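Local coordinates for DUF1214 domain-containing protein (Burkholderia cenocepacia, PDB 6ANS) that is of unknown function, carries two DUF1214 family regions, and binds a phosphate ion and a sodium ion in the crystal, at residues 304-309 against 363-368; 150-155 against 183-188. One frame throughout, in Å; residues are numbered along the deposited sequence.

Contact 1: 304-309 against 363-368. With PO4 (phosphate ion), chain E.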
ATOM      1  N   TRP A 304       4.742   3.383  27.467  1.00 38.24           N
ATOM      2  CA  TRP A 304       4.393   4.786  27.334  1.00 38.57           C
ATOM      3  C   TRP A 304       5.230   5.364  26.207  1.00 37.56           C
ATOM      4  O   TRP A 304       6.314   4.859  25.910  1.00 35.49           O
ATOM      5  CB  TRP A 304       4.606   5.554  28.649  1.00 33.17           C
ATOM      6  CG  TRP A 304       6.043   5.862  29.025  1.00 32.60           C
ATOM      7  CD1 TRP A 304       6.836   5.154  29.887  1.00 42.61           C
ATOM      8  CD2 TRP A 304       6.820   6.994  28.611  1.00 32.51           C
ATOM      9  NE1 TRP A 304       8.067   5.755  30.004  1.00 39.51           N
ATOM     10  CE2 TRP A 304       8.081   6.888  29.234  1.00 38.57           C
ATOM     11  CE3 TRP A 304       6.578   8.081  27.764  1.00 35.29           C
ATOM     12  CZ2 TRP A 304       9.095   7.822  29.033  1.00 38.31           C
ATOM     13  CZ3 TRP A 304       7.592   9.007  27.561  1.00 32.63           C
ATOM     14  CH2 TRP A 304       8.828   8.874  28.199  1.00 38.39           C
ATOM     15  N   ASN A 305       4.718   6.408  25.567  1.00 26.65           N
ATOM     16  CA  ASN A 305       5.536   7.122  24.600  1.00 26.24           C
ATOM     17  C   ASN A 305       4.975   8.522  24.432  1.00 28.45           C
ATOM     18  O   ASN A 305       3.932   8.874  24.991  1.00 30.36           O
ATOM     19  CB  ASN A 305       5.642   6.366  23.260  1.00 25.36           C
ATOM     20  CG  ASN A 305       4.335   6.359  22.431  1.00 32.69           C
ATOM     21  OD1 ASN A 305       3.256   6.790  22.870  1.00 31.89           O
ATOM     22  ND2 ASN A 305       4.437   5.798  21.231  1.00 26.44           N
ATOM     23  N   VAL A 306       5.707   9.325  23.667  1.00 25.82           N
ATOM     24  CA  VAL A 306       5.265  10.648  23.256  1.00 29.90           C
ATOM     25  C   VAL A 306       5.777  10.871  21.837  1.00 34.68           C
ATOM     26  O   VAL A 306       6.907  10.495  21.508  1.00 37.05           O
ATOM     27  CB  VAL A 306       5.755  11.741  24.227  1.00 26.68           C
ATOM     28  CG1 VAL A 306       7.280  11.717  24.349  1.00 29.39           C
ATOM     29  CG2 VAL A 306       5.241  13.114  23.789  1.00 26.57           C
ATOM     30  N   GLN A 307       4.934  11.445  20.982  1.00 28.16           N
ATOM     31  CA  GLN A 307       5.275  11.593  19.580  1.00 23.77           C
ATOM     32  C   GLN A 307       4.975  13.008  19.115  1.00 24.54           C
ATOM     33  O   GLN A 307       4.047  13.654  19.608  1.00 28.01           O
ATOM     34  CB  GLN A 307       4.494  10.608  18.713  1.00 25.78           C
ATOM     35  CG  GLN A 307       2.974  10.852  18.739  1.00 24.22           C
ATOM     36  CD  GLN A 307       2.215   9.832  17.913  1.00 26.70           C
ATOM     37  OE1 GLN A 307       1.984   8.715  18.368  1.00 27.22           O
ATOM     38  NE2 GLN A 307       1.821  10.213  16.692  1.00 20.93           N
ATOM     39  N   LEU A 308       5.745  13.466  18.132  1.00 23.96           N
ATOM     40  CA  LEU A 308       5.548  14.777  17.539  1.00 24.17           C
ATOM     41  C   LEU A 308       4.882  14.598  16.175  1.00 29.99           C
ATOM     42  O   LEU A 308       5.276  13.719  15.405  1.00 27.62           O
ATOM     43  CB  LEU A 308       6.879  15.518  17.418  1.00 29.30           C
ATOM     44  CG  LEU A 308       6.748  17.050  17.391  1.00 30.95           C
ATOM     45  CD1 LEU A 308       6.209  17.544  18.741  1.00 31.19           C
ATOM     46  CD2 LEU A 308       8.078  17.726  17.050  1.00 26.83           C
ATOM     47  N   ASN A 309       3.847  15.402  15.907  1.00 28.84           N
ATOM     48  CA  ASN A 309       3.032  15.310  14.697  1.00 28.85           C
ATOM     49  C   ASN A 309       2.984  16.648  13.975  1.00 28.55           C
ATOM     50  O   ASN A 309       3.261  17.696  14.560  1.00 27.55           O
ATOM     51  CB  ASN A 309       1.566  14.912  14.984  1.00 21.95           C
ATOM     52  CG  ASN A 309       1.443  13.732  15.941  1.00 28.97           C
ATOM     53  OD1 ASN A 309       2.258  12.807  15.918  1.00 27.07           O
ATOM     54  ND2 ASN A 309       0.378  13.735  16.749  1.00 26.64           N
ATOM     55  N   ILE A 363       0.868  16.994  19.167  1.00 23.31           N
ATOM     56  CA  ILE A 363       1.706  16.153  20.014  1.00 30.28           C
ATOM     57  C   ILE A 363       0.787  15.242  20.816  1.00 29.35           C
ATOM     58  O   ILE A 363      -0.306  15.652  21.226  1.00 29.24           O
ATOM     59  CB  ILE A 363       2.621  17.019  20.911  1.00 26.31           C
ATOM     60  CG1 ILE A 363       3.534  16.163  21.784  1.00 30.74           C
ATOM     61  CG2 ILE A 363       1.794  17.937  21.811  1.00 27.73           C
ATOM     62  CD1 ILE A 363       4.604  16.987  22.462  1.00 30.69           C
ATOM     63  N   CYS A 364       1.227  13.996  21.021  1.00 32.19           N
ATOM     64  CA  CYS A 364       0.456  12.985  21.740  1.00 25.93           C
ATOM     65  C   CYS A 364       1.341  12.218  22.721  1.00 30.94           C
ATOM     66  O   CYS A 364       2.413  11.729  22.349  1.00 32.61           O
ATOM     67  CB  CYS A 364      -0.196  11.993  20.763  1.00 26.16           C
ATOM     68  SG  CYS A 364      -1.068  10.584  21.542  1.00 33.14           S
ATOM     69  N   TRP A 365       0.867  12.091  23.960  1.00 29.54           N
ATOM     70  CA  TRP A 365       1.504  11.305  24.998  1.00 30.86           C
ATOM     71  C   TRP A 365       0.568  10.164  25.383  1.00 31.98           C
ATOM     72  O   TRP A 365      -0.651  10.353  25.454  1.00 29.49           O
ATOM     73  CB  TRP A 365       1.822  12.187  26.214  1.00 35.29           C
ATOM     74  CG  TRP A 365       2.676  11.529  27.284  1.00 39.62           C
ATOM     75  CD1 TRP A 365       2.342  10.450  28.063  1.00 34.18           C
ATOM     76  CD2 TRP A 365       3.982  11.940  27.710  1.00 37.14           C
ATOM     77  NE1 TRP A 365       3.367  10.163  28.936  1.00 36.18           N
ATOM     78  CE2 TRP A 365       4.386  11.058  28.738  1.00 35.52           C
ATOM     79  CE3 TRP A 365       4.849  12.968  27.324  1.00 33.92           C
ATOM     80  CZ2 TRP A 365       5.625  11.164  29.371  1.00 35.41           C
ATOM     81  CZ3 TRP A 365       6.081  13.073  27.959  1.00 42.23           C
ATOM     82  CH2 TRP A 365       6.453  12.177  28.977  1.00 37.26           C
ATOM     83  N   ARG A 366       1.135   8.975  25.604  1.00 31.64           N
ATOM     84  CA  ARG A 366       0.363   7.796  25.988  1.00 31.18           C
ATOM     85  C   ARG A 366       0.929   7.174  27.250  1.00 31.61           C
ATOM     86  O   ARG A 366       2.132   6.915  27.321  1.00 39.77           O
ATOM     87  CB  ARG A 366       0.373   6.727  24.901  1.00 26.05           C
ATOM     88  CG  ARG A 366      -0.367   7.080  23.622  1.00 29.35           C
ATOM     89  CD  ARG A 366      -0.202   5.917  22.647  1.00 25.52           C
ATOM     90  NE  ARG A 366      -0.634   6.269  21.304  1.00 30.58           N
ATOM     91  CZ  ARG A 366       0.092   6.984  20.448  1.00 29.38           C
ATOM     92  NH1 ARG A 366       1.287   7.441  20.809  1.00 26.47           N
ATOM     93  NH2 ARG A 366      -0.388   7.260  19.236  1.00 21.10           N
ATOM     94  N   TRP A 367       0.061   6.908  28.225  1.00 28.30           N
ATOM     95  CA  TRP A 367       0.295   5.866  29.222  1.00 35.84           C
ATOM     96  C   TRP A 367      -0.508   4.636  28.819  1.00 35.91           C
ATOM     97  O   TRP A 367      -1.702   4.745  28.523  1.00 30.23           O
ATOM     98  CB  TRP A 367      -0.121   6.284  30.637  1.00 34.66           C
ATOM     99  CG  TRP A 367       0.484   7.544  31.187  1.00 34.84           C
ATOM    100  CD1 TRP A 367      -0.187   8.660  31.591  1.00 31.78           C
ATOM    101  CD2 TRP A 367       1.874   7.804  31.432  1.00 32.08           C
ATOM    102  NE1 TRP A 367       0.695   9.601  32.066  1.00 33.49           N
ATOM    103  CE2 TRP A 367       1.967   9.101  31.976  1.00 33.09           C
ATOM    104  CE3 TRP A 367       3.044   7.070  31.240  1.00 36.31           C
ATOM    105  CZ2 TRP A 367       3.190   9.683  32.323  1.00 31.99           C
ATOM    106  CZ3 TRP A 367       4.261   7.649  31.585  1.00 34.21           C
ATOM    107  CH2 TRP A 367       4.321   8.945  32.118  1.00 35.05           C
ATOM    108  N   VAL A 368       0.143   3.477  28.785  1.00 38.85           N
ATOM    109  CA  VAL A 368      -0.513   2.208  28.473  1.00 37.56           C
ATOM    110  C   VAL A 368      -0.482   1.328  29.720  1.00 45.46           C
ATOM    111  O   VAL A 368       0.595   0.943  30.203  1.00 39.81           O
ATOM    112  CB  VAL A 368       0.150   1.508  27.277  1.00 32.17           C
ATOM    113  CG1 VAL A 368      -0.587   0.220  26.938  1.00 33.26           C
ATOM    114  CG2 VAL A 368       0.170   2.441  26.060  1.00 26.96           C
TER
HETATM  115  P   PO4 E 401      -3.343   4.644  19.303  1.00 22.15           P
HETATM  116  O1  PO4 E 401      -2.589   4.512  20.603  1.00 27.04           O
HETATM  117  O2  PO4 E 401      -2.855   5.891  18.636  1.00 21.12           O
HETATM  118  O3  PO4 E 401      -3.129   3.444  18.415  1.00 24.84           O
HETATM  119  O4  PO4 E 401      -4.807   4.742  19.652  1.00 24.24           O
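Arg-366 turns CG away from its carbonyl carbon (chi1 -68°) and runs extended to NE, while Gln-307 holds CG between its backbone N and carbonyl carbon (chi1 64°); their ends thus meet above the paired strands. The guanidinium is gripped along its edge. Arg-366 NH1 donates to Gln-307 OE1 (2.8 Å) and Arg-366 NH2 to the same Gln-307 OE1 (2.9 Å), both approaching from one face of the amide. Arg-366 NH1 also reaches Asn-305 OD1 at 2.9 Å, and the sulfur of Cys-364 lies over the centre of one guanidinium face. With its rotation set this way, Arg-366 presents NE to phosphate O1 (2.7 Å) and NH2 to phosphate O2 (2.9 Å). Gln-307 is steadied by NE2, which donates to Asn-309 OD1 (2.7 Å) and to the backbone O of Asp-105.

On the other face of the sheet, the six-membered rings of Trp-304 and Trp-365 are near parallel, 8° apart, but slid so far that only their rims meet, CZ3 of Trp-304 to CZ2 of Trp-365 at 3.4 Å. Trp-367 brings CZ3 over a face of the Trp-304 ring, and Val-306 CB packs against Trp-365 CE3 (3.5 Å). Antiparallel bonding at Asn-305/Arg-366 and Gln-307/Cys-364 joins these two central strands of a four-stranded sheet, with an aromatic cluster on one face and, on the other, a possible anion site marked by phosphate probably from the crystallisation liquor.

Contact 2: 150-155 against 183-188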
ATOM      1  N   LEU A 150     -16.648   3.329  17.206  1.00 31.93           N
ATOM      2  CA  LEU A 150     -17.040   2.814  18.510  1.00 28.88           C
ATOM      3  C   LEU A 150     -16.655   1.348  18.662  1.00 29.57           C
ATOM      4  O   LEU A 150     -16.807   0.546  17.737  1.00 30.75           O
ATOM      5  CB  LEU A 150     -18.549   2.996  18.699  1.00 28.33           C
ATOM      6  CG  LEU A 150     -19.036   4.447  18.674  1.00 36.67           C
ATOM      7  CD1 LEU A 150     -20.565   4.510  18.626  1.00 36.22           C
ATOM      8  CD2 LEU A 150     -18.515   5.176  19.908  1.00 38.76           C
ATOM      9  N   GLN A 151     -16.161   1.002  19.846  1.00 25.80           N
ATOM     10  CA  GLN A 151     -15.660  -0.339  20.102  1.00 28.50           C
ATOM     11  C   GLN A 151     -16.782  -1.276  20.519  1.00 30.95           C
ATOM     12  O   GLN A 151     -17.659  -0.904  21.297  1.00 29.31           O
ATOM     13  CB  GLN A 151     -14.582  -0.299  21.190  1.00 26.97           C
ATOM     14  CG  GLN A 151     -13.865  -1.605  21.402  1.00 28.51           C
ATOM     15  CD  GLN A 151     -12.485  -1.407  21.983  1.00 32.49           C
ATOM     16  OE1 GLN A 151     -12.322  -1.282  23.205  1.00 27.46           O
ATOM     17  NE2 GLN A 151     -11.478  -1.365  21.112  1.00 24.85           N
ATOM     18  N   THR A 152     -16.727  -2.511  20.029  1.00 29.80           N
ATOM     19  CA  THR A 152     -17.691  -3.532  20.408  1.00 33.43           C
ATOM     20  C   THR A 152     -17.085  -4.704  21.183  1.00 28.55           C
ATOM     21  O   THR A 152     -17.836  -5.452  21.810  1.00 30.79           O
ATOM     22  CB  THR A 152     -18.413  -4.072  19.162  1.00 29.86           C
ATOM     23  OG1 THR A 152     -17.444  -4.488  18.180  1.00 34.68           O
ATOM     24  CG2 THR A 152     -19.328  -3.012  18.571  1.00 27.35           C
ATOM     25  N   GLY A 153     -15.764  -4.869  21.181  1.00 29.61           N
ATOM     26  CA  GLY A 153     -15.111  -5.944  21.915  1.00 28.07           C
ATOM     27  C   GLY A 153     -13.633  -5.644  22.026  1.00 28.78           C
ATOM     28  O   GLY A 153     -13.097  -4.779  21.326  1.00 24.93           O
ATOM     29  N   PHE A 154     -12.970  -6.375  22.916  1.00 28.19           N
ATOM     30  CA  PHE A 154     -11.576  -6.082  23.197  1.00 32.73           C
ATOM     31  C   PHE A 154     -10.904  -7.301  23.811  1.00 31.46           C
ATOM     32  O   PHE A 154     -11.500  -7.996  24.628  1.00 29.46           O
ATOM     33  CB  PHE A 154     -11.427  -4.872  24.133  1.00 24.84           C
ATOM     34  CG  PHE A 154      -9.999  -4.500  24.380  1.00 35.57           C
ATOM     35  CD1 PHE A 154      -9.299  -3.738  23.448  1.00 29.01           C
ATOM     36  CD2 PHE A 154      -9.341  -4.936  25.523  1.00 32.37           C
ATOM     37  CE1 PHE A 154      -7.958  -3.402  23.661  1.00 30.25           C
ATOM     38  CE2 PHE A 154      -8.019  -4.605  25.748  1.00 33.72           C
ATOM     39  CZ  PHE A 154      -7.318  -3.834  24.811  1.00 29.55           C
ATOM     40  N   LEU A 155      -9.664  -7.552  23.402  1.00 29.56           N
ATOM     41  CA  LEU A 155      -8.874  -8.629  23.986  1.00 30.42           C
ATOM     42  C   LEU A 155      -7.406  -8.239  23.932  1.00 33.09           C
ATOM     43  O   LEU A 155      -6.918  -7.814  22.880  1.00 33.95           O
ATOM     44  CB  LEU A 155      -9.107  -9.944  23.233  1.00 33.76           C
ATOM     45  CG  LEU A 155      -8.294 -11.179  23.595  1.00 29.36           C
ATOM     46  CD1 LEU A 155      -8.648 -11.658  24.980  1.00 27.72           C
ATOM     47  CD2 LEU A 155      -8.526 -12.288  22.575  1.00 32.87           C
ATOM     48  N   ARG A 183     -15.676 -10.246  21.377  1.00 30.34           N
ATOM     49  CA  ARG A 183     -17.083  -9.975  21.121  1.00 28.73           C
ATOM     50  C   ARG A 183     -17.292  -9.112  19.873  1.00 32.01           C
ATOM     51  O   ARG A 183     -16.518  -8.197  19.588  1.00 31.52           O
ATOM     52  CB  ARG A 183     -17.678  -9.288  22.357  1.00 27.80           C
ATOM     53  CG  ARG A 183     -19.004  -8.643  22.161  1.00 28.94           C
ATOM     54  CD  ARG A 183     -19.439  -7.957  23.466  1.00 31.88           C
ATOM     55  NE  ARG A 183     -20.848  -7.621  23.428  1.00 36.03           N
ATOM     56  CZ  ARG A 183     -21.329  -6.483  22.947  1.00 35.60           C
ATOM     57  NH1 ARG A 183     -20.507  -5.555  22.472  1.00 36.40           N
ATOM     58  NH2 ARG A 183     -22.629  -6.267  22.960  1.00 36.17           N
HETATM   59  N   MSE A 184     -18.353  -9.412  19.129  1.00 32.86           N
HETATM   60  CA  MSE A 184     -18.864  -8.522  18.092  1.00 27.27           C
HETATM   61  C   MSE A 184     -20.352  -8.293  18.304  1.00 37.01           C
HETATM   62  O   MSE A 184     -21.002  -9.085  18.951  1.00 29.15           O
HETATM   63  CB  MSE A 184     -18.647  -9.099  16.688  1.00 26.66           C
HETATM   64  CG  MSE A 184     -17.193  -9.305  16.311  1.00 44.04           C
HETATM   65 SE   MSE A 184     -16.978  -9.631  14.395  1.00 41.88          SE
HETATM   66  CE  MSE A 184     -17.849 -11.354  14.252  1.00 27.40           C
ATOM     67  N   GLU A 185     -20.876  -7.217  17.739  1.00 32.81           N
ATOM     68  CA  GLU A 185     -22.298  -6.993  17.553  1.00 33.37           C
ATOM     69  C   GLU A 185     -22.638  -7.151  16.073  1.00 38.94           C
ATOM     70  O   GLU A 185     -21.743  -7.167  15.219  1.00 29.09           O
ATOM     71  CB  GLU A 185     -22.693  -5.584  18.023  1.00 37.06           C
ATOM     72  CG  GLU A 185     -22.369  -5.304  19.474  1.00 42.74           C
ATOM     73  CD  GLU A 185     -22.510  -3.837  19.833  1.00 45.04           C
ATOM     74  OE1 GLU A 185     -23.015  -3.063  19.000  1.00 41.28           O
ATOM     75  OE2 GLU A 185     -22.111  -3.465  20.958  1.00 50.83           O
ATOM     76  N   PRO A 186     -23.918  -7.311  15.732  1.00 33.63           N
ATOM     77  CA  PRO A 186     -24.294  -7.356  14.307  1.00 32.64           C
ATOM     78  C   PRO A 186     -23.712  -6.217  13.474  1.00 38.47           C
ATOM     79  O   PRO A 186     -23.341  -6.438  12.314  1.00 35.84           O
ATOM     80  CB  PRO A 186     -25.831  -7.292  14.358  1.00 34.11           C
ATOM     81  CG  PRO A 186     -26.177  -7.954  15.676  1.00 34.56           C
ATOM     82  CD  PRO A 186     -25.058  -7.605  16.628  1.00 33.04           C
ATOM     83  N   ASP A 187     -23.627  -5.009  14.031  1.00 31.22           N
ATOM     84  CA  ASP A 187     -23.098  -3.849  13.326  1.00 30.76           C
ATOM     85  C   ASP A 187     -21.577  -3.781  13.323  1.00 32.20           C
ATOM     86  O   ASP A 187     -21.027  -2.882  12.682  1.00 31.86           O
ATOM     87  CB  ASP A 187     -23.642  -2.557  13.944  1.00 38.55           C
ATOM     88  CG  ASP A 187     -25.048  -2.236  13.488  1.00 53.38           C
ATOM     89  OD1 ASP A 187     -25.582  -2.947  12.609  1.00 57.64           O
ATOM     90  OD2 ASP A 187     -25.626  -1.265  14.022  1.00 64.12           O
ATOM     91  N   THR A 188     -20.892  -4.660  14.055  1.00 28.13           N
ATOM     92  CA  THR A 188     -19.437  -4.657  14.031  1.00 26.70           C
ATOM     93  C   THR A 188     -18.970  -4.835  12.598  1.00 26.51           C
ATOM     94  O   THR A 188     -19.499  -5.673  11.864  1.00 28.31           O
ATOM     95  CB  THR A 188     -18.875  -5.778  14.905  1.00 30.30           C
ATOM     96  OG1 THR A 188     -19.224  -5.543  16.273  1.00 33.34           O
ATOM     97  CG2 THR A 188     -17.349  -5.863  14.750  1.00 24.91           C
TER
HETATM   98  O   HOH W   1     -14.546  -8.935  23.892  1.00 35.39           O
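Thr-152 and Thr-188 cross at an angle with their hydroxyls facing, OG1 of Thr-152 lying 2.8 Å from OG1 of Thr-188 in a hydrogen bond; Thr-152 OG1 is also bonded to the hydroxyl of Thr-138 on the neighbouring strand. The methyl of Thr-152 points instead at the carboxylate of Glu-185, CG2 to CD 3.5 Å. Arg-183 reaches across with an extended chain, its CG opposite the backbone N (chi1 166°), which sends CG and CD past the carbonyl oxygen of Thr-152 and brings the guanidinium round beside it. Arg-183 NH1 donates to Thr-152 O at 2.8 Å, in the carbonyl plane and on a lone pair. Arg-183 NH1 also makes a salt bridge to Glu-185 OE2 (3.0 Å), which uses its anti lone pair, and both acceptors lie close to the guanidinium plane. The other carboxylate oxygen, OE1, pairs with Lys-140, so Glu-185 sits between two positive groups, which would probably favour its ionised form.

Thr-188 OG1 accepts the backbone N-H of Glu-185 (2.8 Å), tying the loop to itself. On the Arg-183 side of the contact, one water accepts from both Phe-154 N (3.2 Å) and Arg-183 N (3.1 Å), spanning the backbones where no direct strand pairing forms. A type I beta turn, Glu-185 to Thr-188, in the loop from strand 181-183 toward strand 188-196, is thus held by side chains against outermost strand 151-155.

In the fold
Contacts 1 and 2 lie in separate DUF1214 regions, their centres 26 Å apart and their nearest atoms about 8 Å apart, without touching. Contact 1 joins central strands of one antiparallel four-stranded sheet; contact 2 sets the outermost strand of a second sheet, of the same strand order 1-4-2-3, against the loop that follows strand 181-183 of a mixed sheet. The phosphate, probably from the crystallisation liquor, links the two antiparallel sheets: besides Arg-366 of contact 1 and Tyr-278, it is bonded by Tyr-111 and Arg-194. A sodium ion, bound at Gly-103 and Ala-104, is about 4 Å from the Arg-366 side chain. The phosphate may mark an anion pocket; its natural ligand is unknown.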